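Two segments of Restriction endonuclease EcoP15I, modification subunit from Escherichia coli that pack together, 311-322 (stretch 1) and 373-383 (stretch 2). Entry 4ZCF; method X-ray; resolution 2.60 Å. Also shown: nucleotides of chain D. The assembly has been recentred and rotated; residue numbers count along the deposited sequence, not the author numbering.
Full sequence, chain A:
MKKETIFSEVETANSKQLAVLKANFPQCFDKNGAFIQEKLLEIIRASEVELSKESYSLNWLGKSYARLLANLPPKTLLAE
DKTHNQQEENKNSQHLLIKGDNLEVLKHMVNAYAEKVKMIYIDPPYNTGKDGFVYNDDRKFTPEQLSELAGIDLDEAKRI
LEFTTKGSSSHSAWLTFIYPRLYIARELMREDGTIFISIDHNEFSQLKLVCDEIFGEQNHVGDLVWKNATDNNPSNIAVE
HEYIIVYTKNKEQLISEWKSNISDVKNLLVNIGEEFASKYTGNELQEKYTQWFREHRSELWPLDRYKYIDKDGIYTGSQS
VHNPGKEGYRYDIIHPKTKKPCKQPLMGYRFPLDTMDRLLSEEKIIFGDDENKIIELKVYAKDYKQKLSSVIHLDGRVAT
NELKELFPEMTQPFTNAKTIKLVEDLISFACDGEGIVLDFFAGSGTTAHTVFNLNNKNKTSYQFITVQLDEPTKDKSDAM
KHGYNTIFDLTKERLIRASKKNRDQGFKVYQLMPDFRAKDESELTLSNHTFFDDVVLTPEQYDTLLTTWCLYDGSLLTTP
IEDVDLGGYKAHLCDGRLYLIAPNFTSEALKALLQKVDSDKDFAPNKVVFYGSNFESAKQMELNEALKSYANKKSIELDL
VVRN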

# COMPACT_ATOMS: atom_id res chain seq x y z
N LYS A 311 25.53 30.96 -23.31
CA LYS A 311 24.66 30.77 -24.48
C LYS A 311 23.66 29.59 -24.38
O LYS A 311 22.57 29.67 -24.98
CB LYS A 311 25.50 30.67 -25.75
N ASP A 312 24.00 28.51 -23.62
CA ASP A 312 23.13 27.34 -23.41
C ASP A 312 22.08 27.55 -22.27
O ASP A 312 21.24 26.67 -22.02
CB ASP A 312 23.97 26.09 -23.15
N GLY A 313 22.15 28.72 -21.62
CA GLY A 313 21.21 29.14 -20.59
C GLY A 313 21.79 29.45 -19.23
O GLY A 313 23.01 29.44 -19.04
N ILE A 314 20.88 29.72 -18.27
CA ILE A 314 21.17 29.99 -16.86
C ILE A 314 21.56 28.68 -16.19
O ILE A 314 20.92 27.66 -16.43
CB ILE A 314 19.91 30.62 -16.18
CG1 ILE A 314 19.58 32.02 -16.76
CG2 ILE A 314 20.04 30.67 -14.65
CD1 ILE A 314 18.21 32.49 -16.49
N TYR A 315 22.60 28.69 -15.35
CA TYR A 315 23.06 27.51 -14.62
C TYR A 315 23.56 27.85 -13.22
O TYR A 315 23.68 29.02 -12.87
CB TYR A 315 24.12 26.70 -15.41
CG TYR A 315 25.45 27.41 -15.59
CD1 TYR A 315 26.46 27.28 -14.64
CD2 TYR A 315 25.73 28.14 -16.74
CE1 TYR A 315 27.69 27.92 -14.80
CE2 TYR A 315 26.95 28.79 -16.91
CZ TYR A 315 27.93 28.68 -15.94
OH TYR A 315 29.16 29.28 -16.10
N THR A 316 23.90 26.81 -12.44
CA THR A 316 24.42 26.89 -11.09
C THR A 316 25.74 26.08 -10.97
O THR A 316 25.99 25.16 -11.75
CB THR A 316 23.35 26.34 -10.08
OG1 THR A 316 23.60 26.81 -8.76
CG2 THR A 316 23.26 24.80 -10.06
N GLY A 317 26.53 26.42 -9.96
CA GLY A 317 27.68 25.62 -9.59
C GLY A 317 27.18 24.67 -8.51
O GLY A 317 26.92 25.13 -7.40
N SER A 318 26.94 23.37 -8.83
CA SER A 318 26.45 22.43 -7.84
C SER A 318 27.54 21.89 -6.95
O SER A 318 28.38 21.09 -7.35
CB SER A 318 25.59 21.32 -8.45
OG SER A 318 24.59 20.90 -7.53
N GLN A 319 27.54 22.38 -5.73
CA GLN A 319 28.50 22.06 -4.67
C GLN A 319 28.07 20.76 -4.05
O GLN A 319 27.94 20.65 -2.82
CB GLN A 319 28.51 23.22 -3.66
CG GLN A 319 28.76 24.55 -4.38
CD GLN A 319 28.54 25.78 -3.56
OE1 GLN A 319 27.84 25.81 -2.52
NE2 GLN A 319 29.15 26.84 -4.05
N SER A 320 27.92 19.76 -4.92
CA SER A 320 27.35 18.42 -4.73
C SER A 320 28.25 17.31 -5.28
O SER A 320 27.85 16.51 -6.13
CB SER A 320 25.99 18.39 -5.42
OG SER A 320 25.23 19.50 -4.97
N VAL A 321 29.45 17.25 -4.73
CA VAL A 321 30.53 16.35 -5.11
C VAL A 321 30.99 15.52 -3.91
O VAL A 321 31.55 14.44 -4.05
CB VAL A 321 31.61 17.28 -5.74
CG1 VAL A 321 33.00 17.16 -5.10
CG2 VAL A 321 31.62 17.23 -7.26
N HIS A 322 30.66 16.01 -2.72
CA HIS A 322 31.00 15.46 -1.42
C HIS A 322 30.19 14.22 -1.02
O HIS A 322 29.04 14.04 -1.46
CB HIS A 322 30.91 16.57 -0.34
CG HIS A 322 29.54 17.15 -0.13
ND1 HIS A 322 28.87 17.82 -1.16
CD2 HIS A 322 28.78 17.20 0.99
CE1 HIS A 322 27.72 18.22 -0.64
NE2 HIS A 322 27.63 17.87 0.66
N LYS A 373 40.08 25.31 -4.17
CA LYS A 373 38.62 25.31 -4.27
C LYS A 373 38.09 23.90 -4.65
O LYS A 373 38.56 23.31 -5.63
CB LYS A 373 38.19 26.39 -5.30
CG LYS A 373 36.71 26.47 -5.69
CD LYS A 373 35.81 27.01 -4.57
CE LYS A 373 34.35 26.87 -4.93
NZ LYS A 373 33.88 25.44 -4.98
N ILE A 374 37.12 23.36 -3.86
CA ILE A 374 36.50 22.06 -4.15
C ILE A 374 35.71 22.23 -5.43
O ILE A 374 35.12 23.29 -5.63
CB ILE A 374 35.58 21.54 -3.00
CG1 ILE A 374 36.32 21.48 -1.63
CG2 ILE A 374 34.94 20.20 -3.35
CD1 ILE A 374 35.33 21.27 -0.37
N ILE A 375 35.75 21.20 -6.32
CA ILE A 375 35.03 21.22 -7.60
C ILE A 375 33.51 21.29 -7.46
O ILE A 375 32.93 20.88 -6.44
CB ILE A 375 35.46 20.07 -8.56
CG1 ILE A 375 35.34 18.68 -7.91
CG2 ILE A 375 36.81 20.33 -9.17
CD1 ILE A 375 35.02 17.62 -8.88
N GLU A 376 32.87 21.77 -8.51
CA GLU A 376 31.42 21.88 -8.59
C GLU A 376 30.97 21.23 -9.89
O GLU A 376 31.78 20.98 -10.79
CB GLU A 376 30.98 23.36 -8.54
CG GLU A 376 31.34 24.07 -7.24
CD GLU A 376 31.07 25.56 -7.18
OE1 GLU A 376 30.50 26.11 -8.15
OE2 GLU A 376 31.42 26.18 -6.15
N LEU A 377 29.66 20.96 -9.97
CA LEU A 377 29.01 20.40 -11.16
C LEU A 377 28.14 21.45 -11.85
O LEU A 377 27.33 22.12 -11.21
CB LEU A 377 28.16 19.20 -10.76
CG LEU A 377 28.90 17.91 -10.56
CD1 LEU A 377 28.27 17.09 -9.46
CD2 LEU A 377 28.96 17.12 -11.87
N LYS A 378 28.32 21.62 -13.16
CA LYS A 378 27.52 22.56 -13.93
C LYS A 378 26.14 21.94 -14.16
O LYS A 378 26.01 20.84 -14.73
CB LYS A 378 28.23 22.92 -15.24
CG LYS A 378 27.67 24.13 -15.95
CD LYS A 378 28.64 24.58 -17.00
CE LYS A 378 28.01 25.47 -18.04
NZ LYS A 378 29.03 26.02 -18.99
N VAL A 379 25.12 22.62 -13.63
CA VAL A 379 23.73 22.17 -13.68
C VAL A 379 22.89 23.34 -14.16
O VAL A 379 22.86 24.37 -13.50
CB VAL A 379 23.26 21.60 -12.30
CG1 VAL A 379 21.75 21.39 -12.25
CG2 VAL A 379 24.00 20.31 -11.95
N TYR A 380 22.22 23.18 -15.33
CA TYR A 380 21.34 24.17 -15.98
C TYR A 380 19.91 24.11 -15.48
O TYR A 380 19.35 23.02 -15.36
CB TYR A 380 21.33 23.95 -17.49
CG TYR A 380 22.55 24.45 -18.22
CD1 TYR A 380 23.67 23.63 -18.39
CD2 TYR A 380 22.58 25.71 -18.80
CE1 TYR A 380 24.79 24.06 -19.10
CE2 TYR A 380 23.70 26.17 -19.48
CZ TYR A 380 24.79 25.34 -19.65
OH TYR A 380 25.89 25.78 -20.36
N ALA A 381 19.30 25.27 -15.29
CA ALA A 381 17.93 25.47 -14.85
C ALA A 381 16.84 24.72 -15.68
O ALA A 381 15.78 24.39 -15.16
CB ALA A 381 17.62 26.95 -14.82
N LYS A 382 17.11 24.50 -16.99
CA LYS A 382 16.20 23.83 -17.92
C LYS A 382 16.03 22.35 -17.56
O LYS A 382 14.98 21.77 -17.85
CB LYS A 382 16.68 23.98 -19.38
CG LYS A 382 18.07 23.41 -19.67
CD LYS A 382 18.42 23.59 -21.13
CE LYS A 382 19.88 23.36 -21.45
NZ LYS A 382 20.30 21.96 -21.20
N ASP A 383 17.08 21.77 -16.93
CA ASP A 383 17.17 20.39 -16.48
C ASP A 383 16.57 20.14 -15.08
O ASP A 383 16.71 19.04 -14.55
CB ASP A 383 18.62 19.87 -16.60
CG ASP A 383 19.03 19.63 -18.04
OD1 ASP A 383 18.30 18.93 -18.76
OD2 ASP A 383 20.07 20.19 -18.47
P DA D 5 34.47 20.92 4.54
OP1 DA D 5 35.35 20.98 5.74
OP2 DA D 5 34.88 20.07 3.38
O5' DA D 5 32.99 20.48 5.00
C5' DA D 5 32.32 20.94 6.15
C4' DA D 5 30.85 20.53 6.15
O4' DA D 5 30.09 21.18 5.10
C3' DA D 5 30.54 19.04 6.01
O3' DA D 5 29.80 18.70 7.17
C2' DA D 5 29.76 18.91 4.70
C1' DA D 5 29.15 20.29 4.54
N9 DA D 5 28.86 20.68 3.17
C8 DA D 5 29.59 20.40 2.06
N7 DA D 5 29.06 20.84 0.94
C5 DA D 5 27.87 21.44 1.32
C6 DA D 5 26.85 22.11 0.60
N6 DA D 5 26.88 22.27 -0.74
N1 DA D 5 25.78 22.57 1.29
C2 DA D 5 25.77 22.42 2.61
N3 DA D 5 26.66 21.80 3.39
C4 DA D 5 27.71 21.33 2.69
P DC D 4 34.86 25.26 -1.03
OP1 DC D 4 36.30 25.34 -1.36
OP2 DC D 4 33.92 24.78 -2.07
O5' DC D 4 34.66 24.42 0.33
C5' DC D 4 34.72 25.10 1.56
C4' DC D 4 33.98 24.43 2.70
O4' DC D 4 32.63 24.93 2.82
C3' DC D 4 33.91 22.91 2.74
O3' DC D 4 34.21 22.45 4.08
C2' DC D 4 32.46 22.65 2.32
C1' DC D 4 31.71 23.84 2.88
N1 DC D 4 30.48 24.27 2.11
C2 DC D 4 29.35 24.74 2.79
O2 DC D 4 29.30 24.67 4.02
N3 DC D 4 28.28 25.17 2.06
C4 DC D 4 28.30 25.14 0.72
N4 DC D 4 27.21 25.56 0.06
C5 DC D 4 29.46 24.73 0.01
C6 DC D 4 30.50 24.31 0.73
P DA D 3 33.73 30.54 -4.32
OP1 DA D 3 35.19 30.47 -4.52
OP2 DA D 3 32.84 30.09 -5.42
O5' DA D 3 33.37 29.72 -2.98
C5' DA D 3 34.02 29.99 -1.77
C4' DA D 3 33.63 28.97 -0.73
O4' DA D 3 32.35 29.30 -0.16
C3' DA D 3 33.52 27.55 -1.26
O3' DA D 3 34.43 26.72 -0.56
C2' DA D 3 32.06 27.15 -1.06
C1' DA D 3 31.57 28.12 -0.01
N9 DA D 3 30.19 28.54 -0.22
C8 DA D 3 29.58 29.00 -1.36
N7 DA D 3 28.33 29.36 -1.19
C5 DA D 3 28.13 29.15 0.16
C6 DA D 3 27.03 29.35 0.99
N6 DA D 3 25.86 29.84 0.56
N1 DA D 3 27.17 28.99 2.30
C2 DA D 3 28.33 28.49 2.75
N3 DA D 3 29.44 28.29 2.05
C4 DA D 3 29.26 28.64 0.77

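The two stretches pair as neighbouring antiparallel strands, burying about 850 Å² between them. Lys 373 opens the second at the DNA. Its NZ lies 3.0 Å from OP2 of DC4 and 2.8 Å from OE2 of Glu 376, so one positive charge answers both a phosphate and a carboxylate. Ile 374 gives its N to OP1 of DC4 (3.3 Å), while its CG2 meets Val 321 CG1 at 4.0 Å. Ile 375 adds to the same apolar cluster, its CD1 3.8 Å from Val 321 CG2; branched aliphatic side chains suit this buried corner.

At Glu 376 the strand begins. Its OE2 accepts a hydrogen bond from Gln 319 NE2 (3.2 Å), and the amide's other end, OE1, accepts one from N4 of the DC4 base (2.7 Å). Glutamine can do both because its amide carries a donor and an acceptor side by side; the glutamate thus helps to hold the group that meets the base. Glu 376 OE1 also lies 3.2 Å from Gly 317 CA, and a CB on that glycine would clash with it.

Leu 377 and Ser 318 form a hydrogen-bonded pair: Ser 318 N donates to Leu 377 O (2.7 Å), and Leu 377 N to Ser 318 O (2.9 Å). The leucine side chain lies on the same face as that of Ser 318, and its CD1 reaches Val 321 CG2 at 4.0 Å. Lys 378, across from Gly 317, points to the other face. Its extended chain passes over the Tyr 315 ring, with CE 3.7 Å from the ring centroid; the long methylene run covers the aromatic face, and NZ, 4.5 Å from the centroid, makes an off-centre cation-pi contact.

Val 379 repeats the paired bonding, with Thr 316 N to Val 379 O at 2.9 Å and Val 379 N to Thr 316 O at 3.3 Å. Both residues are beta-branched, a shape that favours extended backbone, and their side chains share the face of Leu 377.

Tyr 380 returns to the face of Tyr 315, whose CB sits over its ring, 4.0 Å from the centroid. Gly 313 O approaches the ring edge, 3.4 Å from Tyr 380 CE2. At Ala 381 the chain turns into a short 3-10 segment, yet its N still donates to Ile 314 O (3.1 Å), and its small CB lies 4.4 Å from Ile 314 CG2.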